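Local coordinates for protein citrate synthase (Thermotoga maritima, PDB 2P2W) that probably catalyses the condensation of oxaloacetate with acetyl-CoA and water to citrate and CoA, a step of the tricarboxylic acid cycle, at residues 220-225 with 277-282. Sequence-based numbering, arbitrary orientation.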
# COMPACT_ATOMS: atom_id res chain seq x y z
N PRO A 220 2.29 -24.31 -10.40
CA PRO A 220 2.78 -24.33 -11.79
C PRO A 220 4.24 -24.76 -11.88
O PRO A 220 4.67 -25.41 -12.85
CB PRO A 220 2.59 -22.88 -12.24
CG PRO A 220 2.01 -22.01 -11.15
CD PRO A 220 1.86 -22.96 -10.01
N MET A 221 5.02 -24.39 -10.87
CA MET A 221 6.43 -24.75 -10.83
C MET A 221 6.55 -26.26 -10.63
O MET A 221 7.35 -26.92 -11.29
CB MET A 221 7.14 -24.03 -9.69
CG MET A 221 8.60 -24.40 -9.55
SD MET A 221 9.28 -23.96 -7.95
CE MET A 221 8.49 -25.16 -6.90
N LEU A 222 5.74 -26.79 -9.72
CA LEU A 222 5.75 -28.22 -9.44
C LEU A 222 5.37 -28.99 -10.71
O LEU A 222 5.97 -30.02 -11.02
CB LEU A 222 4.76 -28.54 -8.31
CG LEU A 222 5.12 -27.93 -6.95
CD1 LEU A 222 4.02 -28.23 -5.93
CD2 LEU A 222 6.46 -28.48 -6.48
N GLU A 223 4.39 -28.48 -11.44
CA GLU A 223 3.95 -29.13 -12.67
C GLU A 223 5.02 -29.02 -13.75
O GLU A 223 5.20 -29.93 -14.56
CB GLU A 223 2.61 -28.54 -13.12
CG GLU A 223 1.47 -29.10 -12.26
CD GLU A 223 0.21 -28.24 -12.21
OE1 GLU A 223 0.23 -27.09 -12.69
OE2 GLU A 223 -0.80 -28.72 -11.65
N GLU A 224 5.76 -27.90 -13.73
CA GLU A 224 6.83 -27.68 -14.69
C GLU A 224 7.91 -28.74 -14.46
O GLU A 224 8.51 -29.25 -15.40
CB GLU A 224 7.43 -26.29 -14.50
CG GLU A 224 8.33 -25.85 -15.64
CD GLU A 224 9.11 -24.59 -15.32
OE1 GLU A 224 8.55 -23.69 -14.66
OE2 GLU A 224 10.28 -24.49 -15.74
N ILE A 225 8.15 -29.06 -13.19
CA ILE A 225 9.14 -30.08 -12.84
C ILE A 225 8.60 -31.42 -13.34
O ILE A 225 9.34 -32.25 -13.87
CB ILE A 225 9.36 -30.14 -11.32
CG1 ILE A 225 9.92 -28.80 -10.82
CG2 ILE A 225 10.33 -31.27 -10.98
CD1 ILE A 225 10.03 -28.69 -9.32
N PHE A 277 2.08 -32.85 -3.91
CA PHE A 277 2.80 -33.05 -2.66
C PHE A 277 4.05 -33.90 -2.88
O PHE A 277 5.11 -33.58 -2.35
CB PHE A 277 1.90 -33.71 -1.62
CG PHE A 277 2.59 -33.99 -0.31
CD1 PHE A 277 3.16 -32.96 0.42
CD2 PHE A 277 2.69 -35.30 0.17
CE1 PHE A 277 3.82 -33.22 1.63
CE2 PHE A 277 3.35 -35.56 1.37
CZ PHE A 277 3.91 -34.52 2.10
N ARG A 278 3.93 -34.98 -3.65
CA ARG A 278 5.07 -35.86 -3.90
C ARG A 278 6.22 -35.07 -4.51
O ARG A 278 7.38 -35.23 -4.12
CB ARG A 278 4.68 -37.00 -4.85
CG ARG A 278 3.60 -37.97 -4.36
CD ARG A 278 4.08 -38.88 -3.23
NE ARG A 278 3.10 -39.92 -2.90
CZ ARG A 278 2.97 -41.09 -3.53
NH1 ARG A 278 3.77 -41.40 -4.54
NH2 ARG A 278 2.04 -41.96 -3.15
N ILE A 279 5.91 -34.23 -5.49
CA ILE A 279 6.94 -33.43 -6.15
C ILE A 279 7.57 -32.43 -5.18
O ILE A 279 8.79 -32.30 -5.11
CB ILE A 279 6.36 -32.68 -7.38
CG1 ILE A 279 5.81 -33.70 -8.38
CG2 ILE A 279 7.44 -31.82 -8.04
CD1 ILE A 279 5.02 -33.09 -9.53
N ALA A 280 6.73 -31.72 -4.42
CA ALA A 280 7.22 -30.73 -3.46
C ALA A 280 8.10 -31.38 -2.39
O ALA A 280 9.11 -30.81 -1.96
CB ALA A 280 6.03 -30.03 -2.81
N SER A 281 7.71 -32.57 -1.96
CA SER A 281 8.46 -33.28 -0.94
C SER A 281 9.82 -33.69 -1.49
O SER A 281 10.84 -33.62 -0.80
CB SER A 281 7.69 -34.52 -0.48
OG SER A 281 8.27 -35.07 0.69
N LYS A 282 9.84 -34.13 -2.75
CA LYS A 282 11.09 -34.55 -3.38
C LYS A 282 12.00 -33.35 -3.61
O LYS A 282 13.22 -33.45 -3.49
CB LYS A 282 10.80 -35.23 -4.72
CG LYS A 282 12.02 -35.87 -5.37
CD LYS A 282 12.59 -36.97 -4.50
CE LYS A 282 13.62 -37.80 -5.25
NZ LYS A 282 14.10 -38.93 -4.42
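L222 and I279 meet where the C-terminal end of helix 214-225 crosses helix 275-289. The two segments run nearly at right angles, at 84°, with their axes 9.6 Å apart. Apolar packing carries the contact. L222 CD2 lies 3.8 Å from I279 CG2, and the two side chains pass alongside each other in opposite directions. The same methyl reaches the backbone of the facing helix, with L222 CD2 3.8 Å from A280 CA. Both methyls of L222 also lie against A280, CD2 at 4.0 Å and CD1 at 4.1 Å from A280 CB. I225, one turn after L222, adds a looser touch, its CB 4.2 Å from I279 CG2. CG2 of I279 stands anti to the backbone N (CG1 has chi1 -60°), and this branch meets both L222 and I225.

The carbonyl oxygen of L222 also takes part. I279 CD1 lies 3.5 Å from L222 O, and I279 CG2 is close to the same oxygen, both as van der Waals approaches.

Around this pair, V305 of helix 299-309 touches L222, Y302 touches A280, and F234 of helix 231-241 packs on I225. Helix 299-309 also carries D300, a predicted active-site residue, whose side chain is about 10 Å from that of L222.

No hydrogen bond or salt bridge links the two segments. Their union therefore rests on the fit of buried aliphatic groups.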